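Local coordinates for protein cytochrome P450 268A2 Cyp268A2 (Mycobacterium marinum, PDB 6BLD) that is a cytochrome P450, a mostly helical haem protein, modelled here with its haem and (3e,5e)-6,10-dimethylundeca-3,5,9-trien-2-one bound, at residues V298-R303 / E350-S355. Residues are numbered along the deposited sequence; the frame is centred on the assembly and turned at random.
Sequences VEELVR and ERLDLS
Glu300 and Leu354 have the nearest CA atoms, 5.5 Å apart, where the irregular loop segment 350-355 passes over helix 290-305. Glu300 carries the contact. Its CG is anti to the backbone N (chi1 174°), and a bend at chi2 (87°) lays the carboxylate against the loop backbone. OE1 of Glu300 accepts a nearly straight hydrogen bond from the N of Asp353 (2.9 Å, 172°). The NH2 of Arg303 reaches the same OE1 at 3.0 Å, but from the opposite face of the carboxylate. Arg303, one helical turn on, sets the edge of its guanidinium against this carboxylate. Its NE forms a salt bridge to Glu300 OE2 at 2.9 Å. NH2 of Arg303 also bonds to the carbonyl of Pro349, while Arg356, next along the same loop, makes a second salt bridge through its NE to Glu300 OE2.

Beside the polar group lie leucines. Leu352 CD1 packs on Glu300 CG at 3.7 Å. Leu301 CD2 meets Leu354 CD2 at 4.2 Å. Within the loop segment, Asp353 OD1 accepts from Ser355 N (3.2 Å) in an Asx turn, and from Ser355 OG.

Glu300 and Arg303 form the ExxR signature of the P450 K helix, and with Arg356 they fit the family's Glu-Arg-Arg triad. Val302, between them, touches the haem. The two arginines probably favour a charged Glu300. Held from both faces, the buried carboxylate ties the loop backbone to the helix.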
ATOM      1  N   VAL A 298     -13.723  -9.381  -2.479  1.00 18.26           N
ATOM      2  CA  VAL A 298     -12.344  -8.974  -2.226  1.00 17.59           C
ATOM      3  C   VAL A 298     -12.044  -7.650  -2.919  1.00 16.99           C
ATOM      4  O   VAL A 298     -11.385  -6.770  -2.350  1.00 16.45           O
ATOM      5  CB  VAL A 298     -11.374 -10.087  -2.671  1.00 17.75           C
ATOM      6  CG1 VAL A 298      -9.969  -9.536  -2.879  1.00 17.10           C
ATOM      7  CG2 VAL A 298     -11.363 -11.214  -1.651  1.00 18.25           C
ATOM      8  N   GLU A 299     -12.538  -7.477  -4.149  1.00 17.17           N
ATOM      9  CA  GLU A 299     -12.274  -6.244  -4.886  1.00 17.33           C
ATOM     10  C   GLU A 299     -12.899  -5.039  -4.193  1.00 17.32           C
ATOM     11  O   GLU A 299     -12.321  -3.945  -4.195  1.00 16.93           O
ATOM     12  CB  GLU A 299     -12.791  -6.365  -6.320  1.00 17.41           C
ATOM     13  CG  GLU A 299     -11.943  -7.254  -7.211  1.00 17.72           C
ATOM     14  CD  GLU A 299     -10.457  -7.054  -6.986  1.00 17.14           C
ATOM     15  OE1 GLU A 299      -9.940  -5.956  -7.288  1.00 16.85           O
ATOM     16  OE2 GLU A 299      -9.802  -7.999  -6.501  1.00 17.24           O
ATOM     17  N   GLU A 300     -14.079  -5.218  -3.592  1.00 17.78           N
ATOM     18  CA  GLU A 300     -14.708  -4.114  -2.877  1.00 17.76           C
ATOM     19  C   GLU A 300     -14.046  -3.866  -1.528  1.00 17.57           C
ATOM     20  O   GLU A 300     -13.950  -2.715  -1.091  1.00 17.55           O
ATOM     21  CB  GLU A 300     -16.205  -4.384  -2.709  1.00 17.93           C
ATOM     22  CG  GLU A 300     -16.925  -3.348  -1.857  1.00 17.97           C
ATOM     23  CD  GLU A 300     -17.404  -2.151  -2.662  1.00 17.97           C
ATOM     24  OE1 GLU A 300     -18.185  -1.339  -2.124  1.00 18.12           O
ATOM     25  OE2 GLU A 300     -16.998  -2.017  -3.834  1.00 17.99           O
ATOM     26  N   LEU A 301     -13.554  -4.917  -0.871  1.00 17.29           N
ATOM     27  CA  LEU A 301     -12.815  -4.725   0.374  1.00 16.97           C
ATOM     28  C   LEU A 301     -11.537  -3.933   0.133  1.00 15.75           C
ATOM     29  O   LEU A 301     -11.117  -3.142   0.984  1.00 15.49           O
ATOM     30  CB  LEU A 301     -12.494  -6.077   1.008  1.00 16.75           C
ATOM     31  CG  LEU A 301     -13.666  -6.808   1.665  1.00 18.41           C
ATOM     32  CD1 LEU A 301     -13.217  -8.147   2.219  1.00 17.86           C
ATOM     33  CD2 LEU A 301     -14.287  -5.953   2.757  1.00 18.33           C
ATOM     34  N   VAL A 302     -10.898  -4.144  -1.018  1.00 15.52           N
ATOM     35  CA  VAL A 302      -9.733  -3.348  -1.390  1.00 17.34           C
ATOM     36  C   VAL A 302     -10.142  -1.914  -1.690  1.00 17.46           C
ATOM     37  O   VAL A 302      -9.483  -0.961  -1.263  1.00 16.88           O
ATOM     38  CB  VAL A 302      -9.009  -3.992  -2.586  1.00 17.06           C
ATOM     39  CG1 VAL A 302      -8.003  -3.023  -3.183  1.00 14.41           C
ATOM     40  CG2 VAL A 302      -8.333  -5.280  -2.177  1.00 15.08           C
ATOM     41  N   ARG A 303     -11.234  -1.745  -2.436  1.00 18.11           N
ATOM     42  CA  ARG A 303     -11.777  -0.413  -2.675  1.00 17.76           C
ATOM     43  C   ARG A 303     -12.131   0.284  -1.367  1.00 17.14           C
ATOM     44  O   ARG A 303     -11.850   1.478  -1.187  1.00 14.93           O
ATOM     45  CB  ARG A 303     -13.018  -0.499  -3.574  1.00 18.18           C
ATOM     46  CG  ARG A 303     -13.697   0.842  -3.820  1.00 18.57           C
ATOM     47  CD  ARG A 303     -15.134   0.690  -4.339  1.00 18.81           C
ATOM     48  NE  ARG A 303     -16.116   0.637  -3.255  1.00 18.86           N
ATOM     49  CZ  ARG A 303     -16.428   1.655  -2.454  1.00 18.26           C
ATOM     50  NH1 ARG A 303     -15.854   2.842  -2.611  1.00 17.43           N
ATOM     51  NH2 ARG A 303     -17.332   1.487  -1.497  1.00 18.14           N
ATOM     52  N   GLU A 350     -19.979   5.225  -0.949  1.00 23.64           N
ATOM     53  CA  GLU A 350     -19.946   5.308   0.505  1.00 23.42           C
ATOM     54  C   GLU A 350     -20.551   4.085   1.181  1.00 23.52           C
ATOM     55  O   GLU A 350     -20.414   3.942   2.400  1.00 23.57           O
ATOM     56  CB  GLU A 350     -20.677   6.568   0.972  1.00 24.05           C
ATOM     57  CG  GLU A 350     -22.195   6.460   0.933  1.00 25.22           C
ATOM     58  CD  GLU A 350     -22.761   6.635  -0.465  1.00 25.85           C
ATOM     59  OE1 GLU A 350     -22.010   7.068  -1.363  1.00 25.80           O
ATOM     60  OE2 GLU A 350     -23.958   6.338  -0.663  1.00 27.08           O
ATOM     61  N   ARG A 351     -21.213   3.211   0.430  1.00 23.62           N
ATOM     62  CA  ARG A 351     -21.810   1.998   0.968  1.00 24.01           C
ATOM     63  C   ARG A 351     -21.021   0.785   0.498  1.00 22.66           C
ATOM     64  O   ARG A 351     -20.613   0.710  -0.666  1.00 21.94           O
ATOM     65  CB  ARG A 351     -23.275   1.867   0.541  1.00 25.76           C
ATOM     66  CG  ARG A 351     -24.190   2.905   1.164  1.00 27.79           C
ATOM     67  CD  ARG A 351     -25.645   2.663   0.791  1.00 30.19           C
ATOM     68  NE  ARG A 351     -26.172   1.427   1.362  1.00 31.88           N
ATOM     69  CZ  ARG A 351     -26.545   1.286   2.631  1.00 33.34           C
ATOM     70  NH1 ARG A 351     -26.443   2.306   3.473  1.00 33.89           N
ATOM     71  NH2 ARG A 351     -27.017   0.123   3.060  1.00 33.84           N
ATOM     72  N   LEU A 352     -20.805  -0.160   1.409  1.00 21.86           N
ATOM     73  CA  LEU A 352     -20.096  -1.384   1.063  1.00 21.29           C
ATOM     74  C   LEU A 352     -21.002  -2.286   0.236  1.00 21.37           C
ATOM     75  O   LEU A 352     -22.074  -2.691   0.695  1.00 22.18           O
ATOM     76  CB  LEU A 352     -19.629  -2.104   2.326  1.00 21.44           C
ATOM     77  CG  LEU A 352     -18.663  -3.273   2.114  1.00 20.85           C
ATOM     78  CD1 LEU A 352     -17.267  -2.761   1.798  1.00 19.64           C
ATOM     79  CD2 LEU A 352     -18.640  -4.182   3.332  1.00 21.04           C
ATOM     80  N   ASP A 353     -20.575  -2.595  -0.988  1.00 20.77           N
ATOM     81  CA  ASP A 353     -21.316  -3.474  -1.892  1.00 21.40           C
ATOM     82  C   ASP A 353     -20.341  -4.530  -2.406  1.00 20.92           C
ATOM     83  O   ASP A 353     -19.657  -4.322  -3.412  1.00 19.48           O
ATOM     84  CB  ASP A 353     -21.957  -2.686  -3.032  1.00 21.78           C
ATOM     85  CG  ASP A 353     -22.797  -3.560  -3.946  1.00 22.55           C
ATOM     86  OD1 ASP A 353     -23.123  -4.700  -3.551  1.00 22.96           O
ATOM     87  OD2 ASP A 353     -23.132  -3.106  -5.059  1.00 22.83           O
ATOM     88  N   LEU A 354     -20.289  -5.668  -1.710  1.00 20.96           N
ATOM     89  CA  LEU A 354     -19.424  -6.777  -2.093  1.00 20.51           C
ATOM     90  C   LEU A 354     -19.831  -7.415  -3.415  1.00 20.78           C
ATOM     91  O   LEU A 354     -19.094  -8.267  -3.924  1.00 20.34           O
ATOM     92  CB  LEU A 354     -19.416  -7.835  -0.987  1.00 20.33           C
ATOM     93  CG  LEU A 354     -19.067  -7.346   0.422  1.00 20.07           C
ATOM     94  CD1 LEU A 354     -19.091  -8.497   1.420  1.00 20.57           C
ATOM     95  CD2 LEU A 354     -17.714  -6.651   0.432  1.00 20.63           C
ATOM     96  N   SER A 355     -20.980  -7.037  -3.971  1.00 20.99           N
ATOM     97  CA  SER A 355     -21.425  -7.511  -5.272  1.00 21.51           C
ATOM     98  C   SER A 355     -21.099  -6.534  -6.393  1.00 21.15           C
ATOM     99  O   SER A 355     -21.504  -6.768  -7.536  1.00 21.64           O
ATOM    100  CB  SER A 355     -22.931  -7.777  -5.251  1.00 24.15           C
ATOM    101  OG  SER A 355     -23.662  -6.568  -5.354  1.00 24.08           O
TER